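PDB 4MRU: SusD homolog from Bacteroides thetaiotaomicron, which probably binds mucin O-glycans at the outer membrane as a SusD-type lipoprotein with a TPR-like helical fold. Local coordinates for residues V121-G126 / A207-Y212; S151-Y156 / Y212-A217. One frame throughout, in Å; residues are numbered along the deposited sequence.

Interaction 1. Residues V121-G126 / A207-Y212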
ATOM      1  N   VAL A 121      -1.125  -2.559  -9.097  1.00 17.49           N
ATOM      2  CA  VAL A 121      -0.267  -3.288 -10.019  1.00 16.77           C
ATOM      3  C   VAL A 121       0.611  -2.356 -10.852  1.00 17.27           C
ATOM      4  O   VAL A 121       1.794  -2.598 -10.998  1.00 18.75           O
ATOM      5  CB  VAL A 121      -1.104  -4.205 -10.943  1.00 18.43           C
ATOM      6  CG1 VAL A 121      -0.231  -4.972 -11.907  1.00 18.89           C
ATOM      7  CG2 VAL A 121      -1.922  -5.180 -10.079  1.00 18.99           C
ATOM      8  N   THR A 122       0.053  -1.273 -11.403  1.00 17.75           N
ATOM      9  CA  THR A 122       0.910  -0.365 -12.141  1.00 18.75           C
ATOM     10  C   THR A 122       1.931   0.309 -11.190  1.00 19.85           C
ATOM     11  O   THR A 122       3.059   0.558 -11.607  1.00 19.33           O
ATOM     12  CB  THR A 122       0.172   0.715 -12.962  1.00 21.42           C
ATOM     13  OG1 THR A 122       1.147   1.478 -13.703  1.00 21.27           O
ATOM     14  CG2 THR A 122      -0.624   1.647 -12.121  1.00 19.91           C
ATOM     15  N   ASP A 123       1.544   0.595  -9.963  1.00 19.42           N
ATOM     16  CA  ASP A 123       2.501   1.185  -9.011  1.00 20.48           C
ATOM     17  C   ASP A 123       3.676   0.263  -8.703  1.00 19.18           C
ATOM     18  O   ASP A 123       4.795   0.741  -8.471  1.00 21.24           O
ATOM     19  CB  ASP A 123       1.822   1.591  -7.698  1.00 21.20           C
ATOM     20  CG  ASP A 123       1.021   2.885  -7.823  1.00 25.36           C
ATOM     21  OD1 ASP A 123       1.085   3.541  -8.888  1.00 26.01           O
ATOM     22  OD2 ASP A 123       0.313   3.205  -6.853  1.00 22.20           O
ATOM     23  N   ILE A 124       3.445  -1.048  -8.741  1.00 18.36           N
ATOM     24  CA  ILE A 124       4.523  -2.021  -8.550  1.00 17.66           C
ATOM     25  C   ILE A 124       5.469  -2.138  -9.767  1.00 19.51           C
ATOM     26  O   ILE A 124       6.692  -2.292  -9.581  1.00 18.70           O
ATOM     27  CB  ILE A 124       3.928  -3.398  -8.209  1.00 21.70           C
ATOM     28  CG1 ILE A 124       3.213  -3.318  -6.860  1.00 21.57           C
ATOM     29  CG2 ILE A 124       4.996  -4.477  -8.173  1.00 26.46           C
ATOM     30  CD1 ILE A 124       2.238  -4.466  -6.671  1.00 20.75           C
ATOM     31  N   TYR A 125       4.937  -2.067 -10.980  1.00 19.21           N
ATOM     32  CA  TYR A 125       5.701  -2.429 -12.214  1.00 19.07           C
ATOM     33  C   TYR A 125       6.009  -1.287 -13.126  1.00 19.41           C
ATOM     34  O   TYR A 125       7.008  -1.336 -13.837  1.00 18.04           O
ATOM     35  CB  TYR A 125       4.937  -3.476 -13.027  1.00 20.90           C
ATOM     36  CG  TYR A 125       4.843  -4.790 -12.295  1.00 21.77           C
ATOM     37  CD1 TYR A 125       5.883  -5.706 -12.332  1.00 20.76           C
ATOM     38  CD2 TYR A 125       3.734  -5.115 -11.578  1.00 19.14           C
ATOM     39  CE1 TYR A 125       5.842  -6.878 -11.613  1.00 19.69           C
ATOM     40  CE2 TYR A 125       3.663  -6.316 -10.887  1.00 20.57           C
ATOM     41  CZ  TYR A 125       4.710  -7.194 -10.915  1.00 20.96           C
ATOM     42  OH  TYR A 125       4.609  -8.398 -10.243  1.00 20.52           O
ATOM     43  N   GLY A 126       5.147  -0.277 -13.135  1.00 18.61           N
ATOM     44  CA  GLY A 126       5.205   0.747 -14.167  1.00 18.09           C
ATOM     45  C   GLY A 126       4.210   0.415 -15.277  1.00 18.15           C
ATOM     46  O   GLY A 126       2.998   0.210 -15.018  1.00 18.73           O
ATOM     47  N   ALA A 207      -3.967  11.209  -7.336  1.00 19.13           N
ATOM     48  CA  ALA A 207      -3.481  12.562  -7.637  1.00 20.79           C
ATOM     49  C   ALA A 207      -2.185  12.866  -6.896  1.00 18.88           C
ATOM     50  O   ALA A 207      -1.230  13.383  -7.483  1.00 20.23           O
ATOM     51  CB  ALA A 207      -4.552  13.601  -7.323  1.00 19.59           C
HETATM   52  N   MSE A 208      -2.120  12.578  -5.593  1.00 19.31           N
HETATM   53  CA  MSE A 208      -0.929  12.933  -4.810  1.00 16.44           C
HETATM   54  C   MSE A 208       0.286  12.167  -5.317  1.00 18.43           C
HETATM   55  O   MSE A 208       1.390  12.701  -5.358  1.00 18.94           O
HETATM   56  CB  MSE A 208      -1.171  12.644  -3.313  1.00 20.74           C
HETATM   57  CG  MSE A 208      -0.167  13.365  -2.426  1.00 20.27           C
HETATM   58 SE   MSE A 208      -0.402  15.339  -2.503  0.75 25.64          SE
HETATM   59  CE  MSE A 208      -2.283  15.414  -1.999  1.00 19.55           C
ATOM     60  N   ARG A 209       0.053  10.970  -5.824  1.00 17.53           N
ATOM     61  CA  ARG A 209       1.089  10.095  -6.355  1.00 17.20           C
ATOM     62  C   ARG A 209       1.834  10.766  -7.483  1.00 20.56           C
ATOM     63  O   ARG A 209       3.023  10.521  -7.630  1.00 21.63           O
ATOM     64  CB  ARG A 209       0.510   8.754  -6.846  1.00 16.43           C
ATOM     65  CG  ARG A 209       1.588   7.710  -7.097  1.00 17.70           C
ATOM     66  CD  ARG A 209       1.987   6.910  -5.841  1.00 17.47           C
ATOM     67  NE  ARG A 209       0.990   5.872  -5.603  1.00 20.05           N
ATOM     68  CZ  ARG A 209       0.347   5.603  -4.479  1.00 23.73           C
ATOM     69  NH1 ARG A 209       0.588   6.250  -3.340  1.00 18.62           N
ATOM     70  NH2 ARG A 209      -0.538   4.611  -4.509  1.00 24.90           N
ATOM     71  N   LEU A 210       1.148  11.633  -8.243  1.00 20.24           N
ATOM     72  CA  LEU A 210       1.735  12.238  -9.428  1.00 20.96           C
ATOM     73  C   LEU A 210       2.279  13.660  -9.220  1.00 19.46           C
ATOM     74  O   LEU A 210       2.580  14.378 -10.205  1.00 20.13           O
ATOM     75  CB  LEU A 210       0.705  12.274 -10.564  1.00 22.73           C
ATOM     76  CG  LEU A 210      -0.071  10.980 -10.844  1.00 28.17           C
ATOM     77  CD1 LEU A 210      -0.916  11.156 -12.096  1.00 26.16           C
ATOM     78  CD2 LEU A 210       0.859   9.797 -10.964  1.00 23.01           C
ATOM     79  N   CYS A 211       2.503  14.040  -7.969  1.00 20.83           N
ATOM     80  CA  CYS A 211       2.857  15.441  -7.684  1.00 19.02           C
ATOM     81  C   CYS A 211       4.289  15.801  -8.156  1.00 21.55           C
ATOM     82  O   CYS A 211       4.623  16.980  -8.269  1.00 22.42           O
ATOM     83  CB  CYS A 211       2.622  15.751  -6.210  1.00 23.33           C
ATOM     84  SG  CYS A 211       3.910  15.020  -5.176  1.00 26.28           S
ATOM     85  N   TYR A 212       5.117  14.819  -8.487  1.00 19.53           N
ATOM     86  CA  TYR A 212       6.453  15.100  -9.001  1.00 21.87           C
ATOM     87  C   TYR A 212       6.560  14.936 -10.525  1.00 21.75           C
ATOM     88  O   TYR A 212       7.674  15.009 -11.065  1.00 21.86           O
ATOM     89  CB  TYR A 212       7.507  14.215  -8.283  1.00 24.63           C
ATOM     90  CG  TYR A 212       7.614  14.518  -6.809  1.00 22.54           C
ATOM     91  CD1 TYR A 212       8.163  15.715  -6.372  1.00 28.66           C
ATOM     92  CD2 TYR A 212       7.222  13.580  -5.829  1.00 22.51           C
ATOM     93  CE1 TYR A 212       8.277  15.995  -5.016  1.00 25.88           C
ATOM     94  CE2 TYR A 212       7.334  13.864  -4.489  1.00 22.34           C
ATOM     95  CZ  TYR A 212       7.892  15.074  -4.090  1.00 21.78           C
ATOM     96  OH  TYR A 212       7.994  15.355  -2.751  1.00 23.36           O
TER

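Interaction 2. Residues S151-Y156 / Y212-A217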
ATOM      1  N   SER A 151       1.752   2.565 -21.090  1.00 20.66           N
ATOM      2  CA  SER A 151       2.632   3.331 -20.226  1.00 20.22           C
ATOM      3  C   SER A 151       1.956   3.609 -18.882  1.00 20.69           C
ATOM      4  O   SER A 151       0.735   3.698 -18.794  1.00 19.87           O
ATOM      5  CB  SER A 151       3.069   4.625 -20.900  1.00 21.96           C
ATOM      6  OG  SER A 151       2.046   5.597 -20.942  1.00 24.19           O
ATOM      7  N   GLN A 152       2.757   3.752 -17.816  1.00 21.91           N
ATOM      8  CA  GLN A 152       2.151   4.069 -16.529  1.00 20.62           C
ATOM      9  C   GLN A 152       1.363   5.376 -16.626  1.00 18.93           C
ATOM     10  O   GLN A 152       0.260   5.487 -16.062  1.00 19.20           O
ATOM     11  CB  GLN A 152       3.175   4.174 -15.424  1.00 19.87           C
ATOM     12  CG  GLN A 152       2.590   4.481 -14.068  1.00 18.77           C
ATOM     13  CD  GLN A 152       3.628   4.476 -12.952  1.00 19.00           C
ATOM     14  OE1 GLN A 152       4.421   5.401 -12.830  1.00 20.94           O
ATOM     15  NE2 GLN A 152       3.620   3.429 -12.122  1.00 19.12           N
ATOM     16  N   LYS A 153       1.881   6.345 -17.366  1.00 20.31           N
ATOM     17  CA  LYS A 153       1.142   7.612 -17.524  1.00 21.11           C
ATOM     18  C   LYS A 153      -0.231   7.356 -18.139  1.00 19.30           C
ATOM     19  O   LYS A 153      -1.246   7.921 -17.688  1.00 21.16           O
ATOM     20  CB  LYS A 153       1.927   8.615 -18.374  1.00 25.87           C
ATOM     21  CG  LYS A 153       1.189   9.929 -18.548  1.00 32.38           C
ATOM     22  CD  LYS A 153       1.768  10.850 -19.580  1.00 40.78           C
ATOM     23  CE  LYS A 153       2.733  11.898 -19.046  1.00 57.75           C
ATOM     24  NZ  LYS A 153       2.684  13.112 -19.919  1.00 67.97           N
ATOM     25  N   ASP A 154      -0.263   6.551 -19.180  1.00 20.64           N
ATOM     26  CA  ASP A 154      -1.532   6.236 -19.855  1.00 25.89           C
ATOM     27  C   ASP A 154      -2.438   5.388 -18.985  1.00 23.00           C
ATOM     28  O   ASP A 154      -3.680   5.534 -19.043  1.00 22.71           O
ATOM     29  CB  ASP A 154      -1.295   5.546 -21.199  1.00 26.83           C
ATOM     30  CG  ASP A 154      -0.784   6.521 -22.277  1.00 32.90           C
ATOM     31  OD1 ASP A 154      -0.883   7.751 -22.131  1.00 31.92           O
ATOM     32  OD2 ASP A 154      -0.312   6.030 -23.285  1.00 31.68           O
ATOM     33  N   VAL A 155      -1.862   4.527 -18.157  1.00 19.59           N
ATOM     34  CA  VAL A 155      -2.716   3.824 -17.210  1.00 19.78           C
ATOM     35  C   VAL A 155      -3.407   4.801 -16.246  1.00 21.26           C
ATOM     36  O   VAL A 155      -4.622   4.708 -16.056  1.00 19.65           O
ATOM     37  CB  VAL A 155      -1.961   2.766 -16.419  1.00 21.25           C
ATOM     38  CG1 VAL A 155      -2.885   2.119 -15.414  1.00 23.65           C
ATOM     39  CG2 VAL A 155      -1.441   1.690 -17.361  1.00 22.69           C
ATOM     40  N   TYR A 156      -2.640   5.694 -15.602  1.00 20.29           N
ATOM     41  CA  TYR A 156      -3.216   6.651 -14.647  1.00 21.61           C
ATOM     42  C   TYR A 156      -4.257   7.538 -15.325  1.00 20.05           C
ATOM     43  O   TYR A 156      -5.353   7.730 -14.803  1.00 20.21           O
ATOM     44  CB  TYR A 156      -2.112   7.485 -14.002  1.00 22.26           C
ATOM     45  CG  TYR A 156      -1.666   6.962 -12.672  1.00 21.45           C
ATOM     46  CD1 TYR A 156      -0.764   5.897 -12.563  1.00 21.41           C
ATOM     47  CD2 TYR A 156      -2.160   7.509 -11.487  1.00 21.45           C
ATOM     48  CE1 TYR A 156      -0.380   5.436 -11.303  1.00 20.20           C
ATOM     49  CE2 TYR A 156      -1.798   7.014 -10.247  1.00 22.15           C
ATOM     50  CZ  TYR A 156      -0.915   5.972 -10.160  1.00 20.80           C
ATOM     51  OH  TYR A 156      -0.526   5.518  -8.900  1.00 21.54           O
ATOM     52  N   TYR A 212       5.117  14.819  -8.487  1.00 19.53           N
ATOM     53  CA  TYR A 212       6.453  15.100  -9.001  1.00 21.87           C
ATOM     54  C   TYR A 212       6.560  14.936 -10.525  1.00 21.75           C
ATOM     55  O   TYR A 212       7.674  15.009 -11.065  1.00 21.86           O
ATOM     56  CB  TYR A 212       7.507  14.215  -8.283  1.00 24.63           C
ATOM     57  CG  TYR A 212       7.614  14.518  -6.809  1.00 22.54           C
ATOM     58  CD1 TYR A 212       8.163  15.715  -6.372  1.00 28.66           C
ATOM     59  CD2 TYR A 212       7.222  13.580  -5.829  1.00 22.51           C
ATOM     60  CE1 TYR A 212       8.277  15.995  -5.016  1.00 25.88           C
ATOM     61  CE2 TYR A 212       7.334  13.864  -4.489  1.00 22.34           C
ATOM     62  CZ  TYR A 212       7.892  15.074  -4.090  1.00 21.78           C
ATOM     63  OH  TYR A 212       7.994  15.355  -2.751  1.00 23.36           O
ATOM     64  N   THR A 213       5.434  14.745 -11.230  1.00 21.49           N
ATOM     65  CA  THR A 213       5.446  14.551 -12.683  1.00 20.88           C
ATOM     66  C   THR A 213       5.001  15.798 -13.420  1.00 24.70           C
ATOM     67  O   THR A 213       4.648  16.769 -12.805  1.00 24.82           O
ATOM     68  CB  THR A 213       4.468  13.456 -13.125  1.00 20.59           C
ATOM     69  OG1 THR A 213       3.120  13.876 -12.869  1.00 21.49           O
ATOM     70  CG2 THR A 213       4.764  12.159 -12.408  1.00 21.12           C
ATOM     71  N   ASP A 214       5.014  15.745 -14.750  0.50 27.71           N
ATOM     72  CA  ASP A 214       4.535  16.855 -15.587  0.50 29.58           C
ATOM     73  C   ASP A 214       3.003  16.907 -15.659  0.50 29.20           C
ATOM     74  O   ASP A 214       2.423  17.722 -16.371  0.50 28.67           O
ATOM     75  CB  ASP A 214       5.185  16.792 -16.996  0.50 35.35           C
ATOM     76  CG  ASP A 214       4.659  15.647 -17.879  0.50 38.04           C
ATOM     77  OD1 ASP A 214       3.869  14.792 -17.426  0.50 35.83           O
ATOM     78  OD2 ASP A 214       5.057  15.600 -19.067  0.50 43.71           O
HETATM   79  N   MSE A 215       2.349  16.049 -14.889  0.50 23.63           N
HETATM   80  CA  MSE A 215       0.909  16.092 -14.770  0.50 23.90           C
HETATM   81  C   MSE A 215       0.506  16.662 -13.447  0.50 22.52           C
HETATM   82  O   MSE A 215      -0.657  16.521 -13.043  0.50 20.33           O
HETATM   83  CB  MSE A 215       0.382  14.673 -14.884  0.50 25.65           C
HETATM   84  CG  MSE A 215       0.711  14.049 -16.249  0.50 29.22           C
HETATM   85 SE   MSE A 215      -0.243  14.839 -17.789  0.38 48.41          SE
HETATM   86  CE  MSE A 215       1.269  15.831 -18.551  0.50 49.35           C
ATOM     87  N   ALA A 216       1.436  17.329 -12.751  1.00 23.44           N
ATOM     88  CA  ALA A 216       1.141  17.839 -11.394  1.00 24.98           C
ATOM     89  C   ALA A 216      -0.028  18.855 -11.358  1.00 23.73           C
ATOM     90  O   ALA A 216      -0.808  18.871 -10.389  1.00 24.45           O
ATOM     91  CB  ALA A 216       2.367  18.453 -10.721  1.00 24.18           C
ATOM     92  N   ALA A 217      -0.150  19.692 -12.376  1.00 23.74           N
ATOM     93  CA  ALA A 217      -1.228  20.676 -12.382  1.00 21.37           C
ATOM     94  C   ALA A 217      -2.562  19.967 -12.473  1.00 21.55           C
ATOM     95  O   ALA A 217      -3.503  20.269 -11.669  1.00 21.63           O
ATOM     96  CB  ALA A 217      -1.077  21.697 -13.524  1.00 23.28           C
TER

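Interaction 1. Residues V121-G126 / A207-Y212
Asp123 and Arg209 mark the nearest backbone approach of 121-126, the last turn of helix 104-125 and its exit, to 207-212 on helix 192-209, with their CA atoms 9.4 Å apart. This is a buried salt bridge between two helices of the TPR-like fold of SusD proteins, and because the backbones stand so far apart only these two side chains meet, approaching from opposite directions. A long, flexible arginine suits the span. Arg209 sets out with its CG opposite the backbone N (chi1 -167°), bends at chi2 and chi3, and so turns the NE edge of its guanidinium to the acid. Arg209 NE, at 3.0 Å, and Arg209 NH2, at 2.9 Å, both donate to Asp123 OD2; both bonds are clearly bent, as one acceptor shared by two N-H groups requires. Carboxylate and guanidinium planes are 73° apart, so the groups do not pair flat: NH2 meets OD2 nearly along its C-O bond, while NE comes from above the carboxylate plane. A carboxylate suits this place because its two oxygens can serve several donors at once: OD1 bonds Tyr156 OH and Trp502 NE1, and OD2 also takes Gln119 NE2. Arg209 forms further salt bridges to Glu429 and Glu433 of helix 427-437, a buried cation shared among three carboxylates, which is likely to help keep them ionised. With a leucine in place of Arg209, those three charges would probably be left without their common mate inside the protein. Helix 104-125 stops at Gly126, whose positive phi of 96° and following psi would jam a side chain against the preceding carbonyl. Gly126 O accepts from Thr122 OG1, 2.6 Å away, the hydroxyl closing back across the helix end.

Interaction 2. Residues S151-Y156 / Y212-A217
The first turn of helix 152-173 here faces the beta turn that leads into helix 216-229, with Lys153 reaching across to Asp214 and Met215. The CA atoms of Lys153 and Met215 are 8.9 Å apart, a gap that suits a long lysine: it leaves the helix extended, with the first bend only at chi3 (-95°). Lys153 NZ comes 3.2 Å from Asp214 OD1, a weak hydrogen bond within a salt bridge, the two side chains crossing at about a right angle. The methyl CE of selenomethionine Met215 packs 3.4 Å from Lys153 NZ. Asp214 and Met215 were each modelled in two conformers, so both contacts are doubtful in detail. The backbones carry their own bonds. A serine hydroxyl can cap a free N-H at a helix start, and N-cap Ser151 OG accepts from Asp154 N at 3.1 Å. A threonine hydroxyl can accept and donate at once: Thr213 OG1 takes Met215 N at 3.1 Å and donates to Leu210 O. A type I beta turn from Thr213 to Ala216, with an ST turn inside it, holds the N-cap Met215 and starts helix 216-229, a compact connection between successive helices in a TPR-like helical fold.

From the N terminus the chain passes 121-126 at the end of helix 104-125, then 151-156 at the start of helix 152-173. It continues through helices 152-173 and 192-209 to 207-212, where interaction 1 closes a loop of 80 residues, and at once runs into 212-217, where interaction 2 closes one of 55. The segments alternate, so the two loops cross rather than nest, and Tyr212 belongs to both. Their centres lie 8 Å apart, and Gln152 NE2 of the second contact lies 3.0 Å from Thr122 O of the first, at most a weak hydrogen bond. Together they join helices 104-125, 152-173, 192-209 and 216-229.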